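Local coordinates for viral structural protein 4 (Bombyx mori cytoplasmic polyhedrosis virus, PDB 6TZ0) that binds GTP and, as a partner of the viral RNA-dependent RNA polymerase, probably takes part in transcription of the double-stranded RNA genome, at residues F2-L7 / L167-I172; D161-S166 / M321-G326; K203-L208 / T225-N230; G255-W260 / T268-L273; R276-D281 / K291-Y296. One frame throughout, in Å; residues are numbered along the deposited sequence.

Contact 1 of 5, residues F2-L7 / L167-I172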
# COMPACT_ATOMS: atom_id res chain seq x y z
N PHE B 2 24.15 36.86 -5.58
CA PHE B 2 24.50 35.53 -5.13
C PHE B 2 23.36 34.92 -4.32
O PHE B 2 22.46 35.62 -3.85
CB PHE B 2 25.76 35.58 -4.28
CG PHE B 2 26.99 35.92 -5.05
CD1 PHE B 2 27.74 34.93 -5.65
CD2 PHE B 2 27.38 37.23 -5.21
CE1 PHE B 2 28.86 35.24 -6.36
CE2 PHE B 2 28.49 37.54 -5.93
CZ PHE B 2 29.24 36.55 -6.51
N ALA B 3 23.40 33.60 -4.18
CA ALA B 3 22.41 32.92 -3.34
C ALA B 3 22.61 33.26 -1.87
O ALA B 3 21.64 33.32 -1.11
CB ALA B 3 22.49 31.42 -3.57
N ILE B 4 23.85 33.47 -1.46
CA ILE B 4 24.19 33.87 -0.10
C ILE B 4 24.84 35.23 -0.19
O ILE B 4 25.77 35.43 -0.98
CB ILE B 4 25.11 32.84 0.56
CG1 ILE B 4 24.41 31.48 0.63
CG2 ILE B 4 25.50 33.28 1.95
CD1 ILE B 4 25.33 30.34 0.91
N ASP B 5 24.36 36.17 0.61
CA ASP B 5 24.78 37.56 0.55
C ASP B 5 26.23 37.70 1.02
O ASP B 5 26.53 37.34 2.16
CB ASP B 5 23.85 38.38 1.42
CG ASP B 5 23.94 39.87 1.16
OD1 ASP B 5 24.73 40.29 0.30
OD2 ASP B 5 23.20 40.62 1.83
N PRO B 6 27.15 38.20 0.19
CA PRO B 6 28.54 38.34 0.64
C PRO B 6 28.74 39.47 1.63
O PRO B 6 29.71 39.43 2.39
CB PRO B 6 29.31 38.60 -0.66
CG PRO B 6 28.43 38.13 -1.73
CD PRO B 6 27.04 38.42 -1.26
N LEU B 7 27.87 40.48 1.64
CA LEU B 7 28.03 41.58 2.58
C LEU B 7 27.61 41.18 3.98
O LEU B 7 28.08 41.77 4.95
CB LEU B 7 27.22 42.79 2.11
CG LEU B 7 27.63 43.42 0.79
CD1 LEU B 7 26.68 44.54 0.46
CD2 LEU B 7 29.05 43.93 0.84
N LEU B 167 23.58 26.03 2.79
CA LEU B 167 23.43 27.31 3.45
C LEU B 167 22.59 28.30 2.65
O LEU B 167 22.45 29.44 3.08
CB LEU B 167 24.80 27.91 3.73
CG LEU B 167 25.62 27.08 4.72
CD1 LEU B 167 27.03 27.60 4.82
CD2 LEU B 167 24.95 27.10 6.08
N ILE B 168 22.06 27.90 1.51
CA ILE B 168 21.20 28.79 0.74
C ILE B 168 19.87 28.94 1.46
O ILE B 168 19.33 27.94 1.96
CB ILE B 168 21.01 28.25 -0.69
CG1 ILE B 168 22.34 28.27 -1.44
CG2 ILE B 168 19.98 29.04 -1.46
CD1 ILE B 168 22.29 27.57 -2.79
N PRO B 169 19.33 30.15 1.60
CA PRO B 169 18.03 30.34 2.24
C PRO B 169 16.90 29.69 1.46
O PRO B 169 17.04 29.30 0.30
CB PRO B 169 17.87 31.86 2.27
CG PRO B 169 19.24 32.37 2.23
CD PRO B 169 20.01 31.44 1.38
N ASN B 170 15.74 29.59 2.12
CA ASN B 170 14.61 28.88 1.53
C ASN B 170 14.00 29.65 0.38
O ASN B 170 13.63 29.05 -0.64
CB ASN B 170 13.56 28.60 2.60
CG ASN B 170 13.99 27.51 3.56
OD1 ASN B 170 14.57 26.51 3.16
ND2 ASN B 170 13.69 27.71 4.84
N TYR B 171 13.88 30.98 0.50
CA TYR B 171 13.26 31.77 -0.55
C TYR B 171 14.11 31.82 -1.82
O TYR B 171 13.57 31.86 -2.92
CB TYR B 171 12.94 33.18 -0.03
CG TYR B 171 14.10 33.92 0.63
CD1 TYR B 171 14.99 34.67 -0.12
CD2 TYR B 171 14.28 33.87 2.00
CE1 TYR B 171 16.04 35.33 0.47
CE2 TYR B 171 15.32 34.53 2.60
CZ TYR B 171 16.20 35.26 1.83
OH TYR B 171 17.24 35.92 2.43
N ILE B 172 15.44 31.74 -1.68
CA ILE B 172 16.29 31.64 -2.86
C ILE B 172 16.09 30.30 -3.55
O ILE B 172 16.04 30.23 -4.78
CB ILE B 172 17.76 31.90 -2.47
CG1 ILE B 172 17.91 33.30 -1.88
CG2 ILE B 172 18.68 31.77 -3.66
CD1 ILE B 172 17.53 34.40 -2.84
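The carbonyl oxygen of Ala3 faces two apolar groups of segment 167-172, with Pro169 CD 3.5 Å from Ala3 O and Ile172 CG1 a little farther off. No hydrogen bond joins the two segments, and these approaches to carbon are van der Waals in kind. The methyl of Ala3 points at segment 167-172 and packs against two isoleucines. Ile168 CG1 approaches Ala3 CB to 3.8 Å, and CG2 and CD1 of the same side chain also border it. Ile172 adds its branch methyl, CG2, which is anti to its own backbone N and lies 3.8 Å from Ala3 CB. Here the N-terminal arm of the chain, which has no regular secondary structure, packs across the start of helix 170-176, with Pro169 at the N-cap position. Backbone hydrogen bonding between Ala3 and Ile157 ties the same arm to strand 157-159, while Ile168 packs on Ile158 of that strand. On the Leu167 side, Ile4 extends its longer branch over the backbone. Its CG1 is anti to the carbonyl carbon (chi1 -60°), and CD1 beyond it reaches to 3.7 Å from Leu167 O. The same Ile4 CD1 meets Leu167 CB at 3.8 Å, where Leu12 of helix 10-15 packs against both residues.

Contact 2 of 5, residues D161-S166 / M321-G326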
# COMPACT_ATOMS: atom_id res chain seq x y z
N ASP B 161 29.23 23.73 -4.77
CA ASP B 161 29.68 23.05 -3.56
C ASP B 161 28.47 22.62 -2.75
O ASP B 161 27.41 23.24 -2.83
CB ASP B 161 30.57 24.00 -2.74
CG ASP B 161 31.35 23.29 -1.66
OD1 ASP B 161 31.26 22.06 -1.55
OD2 ASP B 161 32.06 23.99 -0.92
N GLU B 162 28.63 21.56 -1.97
CA GLU B 162 27.50 21.08 -1.16
C GLU B 162 27.34 21.89 0.12
O GLU B 162 26.21 22.17 0.54
CB GLU B 162 27.69 19.60 -0.84
CG GLU B 162 26.53 18.98 -0.07
CD GLU B 162 26.73 17.50 0.19
OE1 GLU B 162 27.75 16.94 -0.26
OE2 GLU B 162 25.88 16.89 0.87
N LYS B 163 28.46 22.29 0.73
CA LYS B 163 28.44 23.16 1.90
C LYS B 163 27.86 24.53 1.57
O LYS B 163 27.23 25.16 2.43
CB LYS B 163 29.86 23.29 2.45
CG LYS B 163 30.06 24.16 3.67
CD LYS B 163 29.40 23.58 4.90
CE LYS B 163 29.90 24.28 6.15
NZ LYS B 163 29.56 25.72 6.18
N TYR B 164 28.03 24.99 0.33
CA TYR B 164 27.38 26.23 -0.10
C TYR B 164 25.88 26.03 -0.27
O TYR B 164 25.09 26.89 0.10
CB TYR B 164 28.01 26.72 -1.40
CG TYR B 164 27.59 28.11 -1.82
CD1 TYR B 164 28.24 29.23 -1.34
CD2 TYR B 164 26.52 28.30 -2.69
CE1 TYR B 164 27.86 30.49 -1.72
CE2 TYR B 164 26.12 29.55 -3.07
CZ TYR B 164 26.79 30.64 -2.58
OH TYR B 164 26.39 31.90 -2.98
N GLN B 165 25.48 24.89 -0.85
CA GLN B 165 24.07 24.66 -1.17
C GLN B 165 23.25 24.37 0.08
O GLN B 165 22.04 24.59 0.08
CB GLN B 165 23.92 23.52 -2.16
CG GLN B 165 24.34 23.86 -3.57
CD GLN B 165 24.30 22.65 -4.48
OE1 GLN B 165 23.97 21.55 -4.05
NE2 GLN B 165 24.64 22.86 -5.74
N SER B 166 23.88 23.86 1.13
CA SER B 166 23.16 23.66 2.38
C SER B 166 22.83 24.97 3.07
O SER B 166 21.90 25.02 3.87
CB SER B 166 23.96 22.77 3.32
OG SER B 166 25.13 23.44 3.75
N MET B 321 39.84 22.40 3.54
CA MET B 321 39.33 21.18 4.15
C MET B 321 38.02 20.73 3.52
O MET B 321 37.16 21.54 3.17
CB MET B 321 39.12 21.36 5.65
CG MET B 321 40.36 21.20 6.47
SD MET B 321 39.96 21.20 8.22
CE MET B 321 41.59 20.99 8.93
N MET B 322 37.88 19.41 3.40
CA MET B 322 36.65 18.80 2.92
C MET B 322 35.54 18.93 3.95
O MET B 322 35.77 18.93 5.16
CB MET B 322 36.89 17.33 2.62
CG MET B 322 37.89 17.07 1.54
SD MET B 322 38.14 15.33 1.18
CE MET B 322 39.18 14.87 2.56
N ASN B 323 34.33 19.03 3.46
CA ASN B 323 33.17 19.01 4.32
C ASN B 323 32.48 17.66 4.21
O ASN B 323 32.39 17.10 3.11
CB ASN B 323 32.18 20.12 3.95
CG ASN B 323 32.80 21.49 4.04
OD1 ASN B 323 32.92 22.19 3.04
ND2 ASN B 323 33.19 21.89 5.24
N PRO B 324 32.01 17.10 5.32
CA PRO B 324 31.36 15.79 5.26
C PRO B 324 29.99 15.85 4.59
O PRO B 324 29.32 16.88 4.58
CB PRO B 324 31.24 15.39 6.73
CG PRO B 324 31.31 16.66 7.48
CD PRO B 324 32.21 17.55 6.71
N SER B 325 29.60 14.72 4.01
CA SER B 325 28.34 14.60 3.30
C SER B 325 27.17 14.64 4.28
O SER B 325 27.28 14.29 5.45
CB SER B 325 28.30 13.31 2.50
OG SER B 325 27.05 13.13 1.87
N GLY B 326 26.01 15.05 3.77
CA GLY B 326 24.83 15.15 4.59
C GLY B 326 24.18 13.82 4.88
O GLY B 326 23.74 13.58 6.01
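Lys163 and Asn323 form the closer-packed half of this contact, their side chains crossing at about a right angle. The amide of Asn323 lies against the aliphatic part of the lysine: Asn323 OD1 is 3.3 Å from Lys163 CB, and Lys163 CG is nearly as close to that oxygen. Farther out the amide nitrogen takes over, with Asn323 ND2 4.2 Å from Lys163 CD. The lysine leaves its backbone with CG anti to N, then bends at chi2 (67°), which places CD within 4.1 Å of Asn323 CG; CE stays as near to the amide nitrogen as CD, and only NZ leads away from segment 321-326. No hydrogen bond joins this pair.

The other half is looser. Glu162 stretches its extended side chain toward the start of helix 326-340, and its OE2 receives a weak hydrogen bond of 3.4 Å from Gly326 N. Ser325 OG stands farther off, 4.1 Å from Glu162 OE2. This end borders the polymerase chain, where Phe467 of the polymerase packs on Glu162 and Arg377 of the polymerase on Ser325. Ser325 holds the N-cap position of helix 326-340, and Gly326 opens its first turn. A carboxylate facing an N-H there is an arrangement characteristic of helix N-termini, where the first amides have no partner within the helix and the negative charge would suit the helix dipole.

Contact 3 of 5, residues K203-L208 / T225-N230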
# COMPACT_ATOMS: atom_id res chain seq x y z
N LYS B 203 38.59 39.95 -4.63
CA LYS B 203 40.01 40.04 -4.94
C LYS B 203 40.47 38.79 -5.66
O LYS B 203 40.11 37.67 -5.29
CB LYS B 203 40.83 40.22 -3.66
CG LYS B 203 40.64 41.53 -2.95
CD LYS B 203 41.53 41.58 -1.74
CE LYS B 203 41.57 42.96 -1.13
NZ LYS B 203 40.27 43.34 -0.55
N ARG B 204 41.27 38.97 -6.70
CA ARG B 204 41.80 37.83 -7.44
C ARG B 204 43.06 37.32 -6.76
O ARG B 204 43.98 38.10 -6.51
CB ARG B 204 42.09 38.22 -8.89
CG ARG B 204 42.64 37.07 -9.73
CD ARG B 204 41.57 36.02 -9.98
NE ARG B 204 42.08 34.82 -10.64
CZ ARG B 204 42.12 34.64 -11.96
NH1 ARG B 204 41.68 35.58 -12.77
NH2 ARG B 204 42.61 33.51 -12.47
N PRO B 205 43.14 36.03 -6.44
CA PRO B 205 44.32 35.51 -5.73
C PRO B 205 45.57 35.47 -6.60
O PRO B 205 45.51 35.36 -7.82
CB PRO B 205 43.89 34.10 -5.33
CG PRO B 205 42.43 34.14 -5.32
CD PRO B 205 42.04 35.05 -6.43
N PHE B 206 46.71 35.55 -5.93
CA PHE B 206 48.01 35.42 -6.57
C PHE B 206 48.85 34.44 -5.76
O PHE B 206 49.04 34.64 -4.56
CB PHE B 206 48.73 36.77 -6.66
CG PHE B 206 50.05 36.70 -7.36
CD1 PHE B 206 50.11 36.60 -8.74
CD2 PHE B 206 51.23 36.73 -6.64
CE1 PHE B 206 51.32 36.54 -9.38
CE2 PHE B 206 52.44 36.65 -7.28
CZ PHE B 206 52.49 36.56 -8.65
N GLU B 207 49.36 33.41 -6.42
CA GLU B 207 50.07 32.34 -5.75
C GLU B 207 51.57 32.62 -5.73
O GLU B 207 52.20 32.75 -6.78
CB GLU B 207 49.79 31.01 -6.45
CG GLU B 207 50.54 29.84 -5.87
CD GLU B 207 50.15 28.53 -6.52
OE1 GLU B 207 49.28 28.54 -7.42
OE2 GLU B 207 50.72 27.49 -6.15
N LEU B 208 52.14 32.69 -4.53
CA LEU B 208 53.58 32.73 -4.35
C LEU B 208 54.09 31.31 -4.21
O LEU B 208 53.63 30.58 -3.33
CB LEU B 208 53.96 33.56 -3.12
CG LEU B 208 53.68 35.05 -3.13
CD1 LEU B 208 53.99 35.64 -1.77
CD2 LEU B 208 54.50 35.72 -4.20
N THR B 225 43.45 45.02 -4.80
CA THR B 225 43.01 44.24 -5.94
C THR B 225 43.28 42.75 -5.78
O THR B 225 42.46 41.93 -6.20
CB THR B 225 43.71 44.79 -7.20
OG1 THR B 225 43.42 46.19 -7.32
CG2 THR B 225 43.25 44.09 -8.47
N ARG B 226 44.39 42.37 -5.15
CA ARG B 226 44.82 40.99 -5.14
C ARG B 226 44.93 40.47 -3.71
O ARG B 226 45.22 41.23 -2.78
CB ARG B 226 46.17 40.84 -5.85
CG ARG B 226 46.20 41.38 -7.26
CD ARG B 226 45.34 40.58 -8.22
NE ARG B 226 45.84 39.24 -8.48
CZ ARG B 226 46.67 38.94 -9.48
NH1 ARG B 226 47.10 39.90 -10.29
NH2 ARG B 226 47.07 37.69 -9.67
N SER B 227 44.68 39.18 -3.55
CA SER B 227 44.93 38.47 -2.31
C SER B 227 46.05 37.47 -2.54
O SER B 227 46.40 37.16 -3.68
CB SER B 227 43.67 37.78 -1.80
OG SER B 227 43.24 36.78 -2.70
N ILE B 228 46.63 36.97 -1.46
CA ILE B 228 47.88 36.22 -1.53
C ILE B 228 47.65 34.79 -1.07
O ILE B 228 47.13 34.56 0.02
CB ILE B 228 48.97 36.90 -0.69
CG1 ILE B 228 49.27 38.29 -1.24
CG2 ILE B 228 50.23 36.06 -0.63
CD1 ILE B 228 49.75 38.28 -2.66
N PHE B 229 48.06 33.84 -1.90
CA PHE B 229 48.10 32.43 -1.54
C PHE B 229 49.55 32.02 -1.34
O PHE B 229 50.29 31.82 -2.31
CB PHE B 229 47.40 31.59 -2.60
CG PHE B 229 47.53 30.12 -2.39
CD1 PHE B 229 47.10 29.53 -1.22
CD2 PHE B 229 48.02 29.32 -3.40
CE1 PHE B 229 47.22 28.18 -1.04
CE2 PHE B 229 48.12 27.96 -3.22
CZ PHE B 229 47.72 27.39 -2.04
N ASN B 230 49.95 31.89 -0.09
CA ASN B 230 51.32 31.53 0.27
C ASN B 230 51.51 30.03 0.08
O ASN B 230 50.96 29.22 0.82
CB ASN B 230 51.59 31.94 1.72
CG ASN B 230 53.05 31.83 2.10
OD1 ASN B 230 53.90 31.47 1.30
ND2 ASN B 230 53.34 32.13 3.36
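Arg226 folds its side chain across the neighbouring strand and reaches two successive carbonyls, firmly that of Arg204 and weakly that of Pro205. Its CB lies 3.6 Å from Arg204 O. CG passes the same oxygen at longer range, and the bend at chi2 (-68°) returns CD to 3.3 Å from Arg204 O. NE then donates a hydrogen bond of 2.9 Å to Arg204 O, which lies at the edge of the guanidinium, near its plane. At the tip, NH2 makes a weak bond of 3.4 Å to Pro205 O and also touches Phe206 CD1. It meets the phenyl ring at its edge, and ring and guanidinium stand 82° apart.

Arg204 O is thus held twice, because Ser227 N also bonds to it at 3.2 Å, from the face of the carbonyl opposite to NE. The backbones continue as a parallel pair: Phe206 N donates to Ser227 O, Phe229 N to Phe206 O at 2.9 Å, and Leu208 N to Phe229 O. On the sheet face that carries Pro205 and Ser227, Glu207 runs beside Phe229, with Glu207 CG 3.6 Å from Phe229 CD2; Asn231 holds the carboxylate. The opposite face carries Leu208 and Asn230, which rest on Ile239 of helix 236-242, while Ile228 makes further backbone hydrogen bonds with Val249 and Ile251.

Contact 4 of 5, residues G255-W260 / T268-L273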
# COMPACT_ATOMS: atom_id res chain seq x y z
N GLY B 255 43.66 22.47 5.32
CA GLY B 255 43.99 21.11 4.95
C GLY B 255 45.22 21.03 4.07
O GLY B 255 46.02 21.96 3.98
N CYS B 256 45.37 19.88 3.41
CA CYS B 256 46.49 19.65 2.51
C CYS B 256 46.00 18.96 1.25
O CYS B 256 44.96 18.31 1.23
CB CYS B 256 47.58 18.79 3.16
SG CYS B 256 48.50 19.61 4.44
N LEU B 257 46.77 19.13 0.18
CA LEU B 257 46.58 18.37 -1.04
C LEU B 257 47.94 17.80 -1.42
O LEU B 257 48.91 18.55 -1.58
CB LEU B 257 45.99 19.24 -2.15
CG LEU B 257 45.57 18.53 -3.44
CD1 LEU B 257 44.29 19.12 -3.91
CD2 LEU B 257 46.61 18.75 -4.51
N ILE B 258 48.00 16.49 -1.56
CA ILE B 258 49.24 15.77 -1.83
C ILE B 258 49.13 15.13 -3.20
O ILE B 258 48.08 14.60 -3.55
CB ILE B 258 49.49 14.71 -0.74
CG1 ILE B 258 49.41 15.34 0.64
CG2 ILE B 258 50.86 14.10 -0.90
CD1 ILE B 258 49.34 14.34 1.75
N THR B 259 50.20 15.20 -3.99
CA THR B 259 50.30 14.44 -5.23
C THR B 259 51.36 13.36 -5.05
O THR B 259 52.47 13.65 -4.58
CB THR B 259 50.63 15.32 -6.43
OG1 THR B 259 51.89 15.97 -6.22
CG2 THR B 259 49.56 16.36 -6.64
N TRP B 260 51.02 12.14 -5.41
CA TRP B 260 51.83 10.96 -5.15
C TRP B 260 52.35 10.39 -6.46
O TRP B 260 52.04 10.88 -7.54
CB TRP B 260 51.01 9.91 -4.42
CG TRP B 260 50.54 10.30 -3.07
CD1 TRP B 260 49.37 10.92 -2.77
CD2 TRP B 260 51.18 10.02 -1.83
NE1 TRP B 260 49.26 11.09 -1.42
CE2 TRP B 260 50.36 10.54 -0.81
CE3 TRP B 260 52.38 9.40 -1.48
CZ2 TRP B 260 50.70 10.45 0.53
CZ3 TRP B 260 52.71 9.31 -0.15
CH2 TRP B 260 51.88 9.84 0.84
N THR B 268 46.21 12.23 -6.64
CA THR B 268 45.99 13.38 -5.77
C THR B 268 45.12 13.02 -4.58
O THR B 268 44.08 12.36 -4.73
CB THR B 268 45.35 14.54 -6.54
OG1 THR B 268 44.07 14.14 -7.02
CG2 THR B 268 46.21 14.94 -7.71
N MET B 269 45.52 13.48 -3.40
CA MET B 269 44.87 13.14 -2.14
C MET B 269 44.58 14.39 -1.33
O MET B 269 45.50 15.16 -1.02
CB MET B 269 45.75 12.20 -1.31
CG MET B 269 45.12 11.73 -0.01
SD MET B 269 46.26 10.75 0.96
CE MET B 269 46.28 9.23 0.03
N MET B 270 43.32 14.58 -0.95
CA MET B 270 42.91 15.67 -0.07
C MET B 270 42.90 15.17 1.37
O MET B 270 42.34 14.11 1.65
CB MET B 270 41.53 16.20 -0.45
CG MET B 270 41.49 16.85 -1.81
SD MET B 270 39.82 17.33 -2.31
CE MET B 270 39.55 18.73 -1.26
N VAL B 271 43.54 15.92 2.26
CA VAL B 271 43.72 15.52 3.66
C VAL B 271 43.21 16.65 4.55
O VAL B 271 43.47 17.83 4.29
CB VAL B 271 45.20 15.20 3.96
CG1 VAL B 271 45.42 14.85 5.42
CG2 VAL B 271 45.68 14.06 3.12
N ASN B 272 42.49 16.29 5.62
CA ASN B 272 41.95 17.25 6.58
C ASN B 272 42.90 17.54 7.72
O ASN B 272 42.45 17.79 8.84
CB ASN B 272 40.62 16.76 7.14
CG ASN B 272 39.52 16.82 6.15
OD1 ASN B 272 38.99 15.80 5.73
ND2 ASN B 272 39.14 18.02 5.77
N LEU B 273 44.20 17.49 7.49
CA LEU B 273 45.17 17.92 8.47
C LEU B 273 46.03 19.01 7.87
O LEU B 273 46.16 19.13 6.65
CB LEU B 273 46.05 16.77 8.95
CG LEU B 273 45.37 15.65 9.72
CD1 LEU B 273 46.39 14.59 10.05
CD2 LEU B 273 44.72 16.18 10.98
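Strands 255-261 and 266-271 are the two arms of a beta hairpin, and residues 255-260 and 268-271 pair antiparallel in the middle of a four-stranded antiparallel sheet. Two hydrogen-bonded pairs carry the backbone. Cys256 N donates to Val271 O at 2.9 Å, and Val271 N returns the bond to Cys256 O. Ile258 and Met269 repeat the exchange, with Met269 N 2.8 Å from Ile258 O and the donor nearly along the C=O axis.

Side chains alternate between the two faces. On one, the methyls of Thr259 and Thr268 meet, CG2 to CG2, at 3.8 Å, and Leu257 CD1 reaches Met270 CG. On the other are Ile258, Met269 and Val271; Trp260, at the end of the pairing, brings its indole edge to Met269, whose CB lies near the ring plane, 3.7 Å from Trp260 NE1. Met269 SD is anti to CA (chi2 -175°) and lies obliquely beside the five-membered ring, 4.9 Å from the centroid, in a Met-aromatic contact. One face of the indole is lined by Ile258 CG2, and Ile258 CD1 goes on to meet Val271 CG2 at 3.9 Å.

Strand 313-319 flanks the first arm, strand 297-299 the second. Leu293 of helix 290-296 packs on Ile258, Trp260 and Met269, so the helix lies against the face that carries Ile258 and Met269.

Contact 5 of 5, residues R276-D281 / K291-Y296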
# COMPACT_ATOMS: atom_id res chain seq x y z
N ARG B 276 51.73 21.14 9.13
CA ARG B 276 52.51 21.01 10.35
C ARG B 276 52.13 19.75 11.12
O ARG B 276 53.01 19.03 11.60
CB ARG B 276 52.31 22.24 11.22
CG ARG B 276 53.12 22.26 12.49
CD ARG B 276 52.88 23.55 13.26
NE ARG B 276 53.34 24.71 12.51
CZ ARG B 276 54.59 25.16 12.52
NH1 ARG B 276 55.51 24.56 13.26
NH2 ARG B 276 54.92 26.23 11.80
N ASP B 277 50.83 19.49 11.25
CA ASP B 277 50.36 18.31 11.99
C ASP B 277 50.71 17.03 11.25
O ASP B 277 51.27 16.10 11.83
CB ASP B 277 48.86 18.40 12.22
CG ASP B 277 48.48 19.50 13.18
OD1 ASP B 277 49.30 19.83 14.06
OD2 ASP B 277 47.36 20.04 13.06
N LEU B 278 50.37 16.96 9.97
CA LEU B 278 50.77 15.86 9.11
C LEU B 278 52.24 16.04 8.76
O LEU B 278 52.58 16.78 7.84
CB LEU B 278 49.90 15.84 7.86
CG LEU B 278 50.09 14.69 6.89
CD1 LEU B 278 49.64 13.38 7.51
CD2 LEU B 278 49.34 14.98 5.62
N GLY B 279 53.12 15.38 9.50
CA GLY B 279 54.54 15.62 9.35
C GLY B 279 55.15 14.95 8.14
O GLY B 279 55.87 13.96 8.27
N LEU B 280 54.87 15.48 6.95
CA LEU B 280 55.32 14.89 5.70
C LEU B 280 55.97 15.95 4.82
O LEU B 280 55.53 17.10 4.79
CB LEU B 280 54.17 14.24 4.93
CG LEU B 280 53.51 13.01 5.54
CD1 LEU B 280 52.31 12.61 4.71
CD2 LEU B 280 54.50 11.86 5.61
N ASP B 281 57.02 15.55 4.11
CA ASP B 281 57.73 16.39 3.16
C ASP B 281 57.73 15.71 1.80
O ASP B 281 57.27 14.58 1.65
CB ASP B 281 59.16 16.65 3.63
CG ASP B 281 59.22 17.44 4.92
OD1 ASP B 281 58.27 18.20 5.18
OD2 ASP B 281 60.21 17.29 5.66
N LYS B 291 48.75 6.12 9.16
CA LYS B 291 47.48 6.08 9.88
C LYS B 291 46.77 7.42 9.85
O LYS B 291 45.54 7.46 9.80
CB LYS B 291 47.73 5.61 11.31
CG LYS B 291 46.48 5.33 12.11
CD LYS B 291 46.79 4.90 13.53
CE LYS B 291 47.32 3.47 13.57
NZ LYS B 291 46.27 2.49 13.21
N LYS B 292 47.52 8.52 9.85
CA LYS B 292 46.90 9.84 9.71
C LYS B 292 46.30 10.03 8.33
O LYS B 292 45.22 10.61 8.20
CB LYS B 292 47.94 10.93 9.98
CG LYS B 292 48.40 11.01 11.41
CD LYS B 292 49.38 12.16 11.58
CE LYS B 292 49.90 12.25 12.99
NZ LYS B 292 50.90 13.33 13.13
N LEU B 293 46.98 9.53 7.30
CA LEU B 293 46.44 9.56 5.94
C LEU B 293 45.18 8.72 5.84
O LEU B 293 44.21 9.12 5.18
CB LEU B 293 47.48 9.06 4.95
CG LEU B 293 48.74 9.87 4.69
CD1 LEU B 293 49.65 9.08 3.79
CD2 LEU B 293 48.37 11.17 4.04
N LEU B 294 45.18 7.54 6.46
CA LEU B 294 44.00 6.68 6.45
C LEU B 294 42.84 7.30 7.19
O LEU B 294 41.69 7.21 6.75
CB LEU B 294 44.35 5.32 7.07
CG LEU B 294 43.23 4.29 7.19
CD1 LEU B 294 42.76 3.86 5.82
CD2 LEU B 294 43.66 3.10 8.01
N PHE B 295 43.10 7.96 8.32
CA PHE B 295 42.02 8.53 9.09
C PHE B 295 41.51 9.85 8.52
O PHE B 295 40.38 10.24 8.82
CB PHE B 295 42.43 8.76 10.55
CG PHE B 295 42.60 7.49 11.36
CD1 PHE B 295 42.22 6.26 10.86
CD2 PHE B 295 43.11 7.55 12.64
CE1 PHE B 295 42.39 5.11 11.60
CE2 PHE B 295 43.26 6.40 13.40
CZ PHE B 295 42.90 5.19 12.87
N TYR B 296 42.31 10.54 7.70
CA TYR B 296 41.92 11.88 7.28
C TYR B 296 42.05 12.16 5.78
O TYR B 296 41.97 13.32 5.39
CB TYR B 296 42.72 12.93 8.06
CG TYR B 296 42.40 12.92 9.52
CD1 TYR B 296 41.25 13.52 9.99
CD2 TYR B 296 43.23 12.29 10.43
CE1 TYR B 296 40.94 13.50 11.33
CE2 TYR B 296 42.93 12.27 11.77
CZ TYR B 296 41.78 12.88 12.21
OH TYR B 296 41.48 12.86 13.55
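Lys292 NZ donates a hydrogen bond of 3.1 Å to Asp277 O, tilted 34° from the carbonyl plane. Nearer its backbone the same lysine is apolar: Leu278 CD1 lies 3.9 Å from Lys292 CB, and the two side chains slide past each other in opposite directions. Leu293, one residue on along helix 290-296, meets a methyl from each loop leucine with one methyl of its own, with Leu278 CD2 4.2 Å from Leu293 CD2 and Leu280 CD1 touching that same atom.

Behind this first shell, an inverse gamma turn centred on Gly279 shapes the loop; a weak bond from Leu280 N to Leu278 O closes it. Leu280 points toward the helix, while Leu278 starts off to the side and reaches it with its methyls. Leu278 and Leu293 also rest on Ile258 and Val271, so the loop and the helix share one side of the hairpin sheet. The lysine side chain is about 11 Å from that of Ser361, a GTP-binding residue, although no GTP is bound to this chain.

With its chain extended beyond CG, Lys292 spans from Leu278 to a neutral carbonyl. Asp277 OD1 is 6.8 Å from Lys292 NZ and Glu289 gives a long, weak ion pair, so carboxylates probably act on the ammonium mainly as a diffuse field.

In the fold
Contacts 1 and 2 cross along the chain, and helices 162-166 and 170-176 follow each other; they touch where Tyr164 packs on the N-terminal arm. Contacts 3, 4 and 5 come in that order inside the loop closed by contact 2. Contact 3 stands apart in a separate parallel strand pair, with nearest atoms about 8 Å from contact 4 and about 10 Å from the rest. Contacts 4 and 5, centres 9 Å apart, form one unit, with helix 290-296 packed on the hairpin. Contact 2 touches both through Met322, so segment 321-326 links the N-terminal part to this sheet and leads into helix 326-340, ahead of the GTP-binding loop.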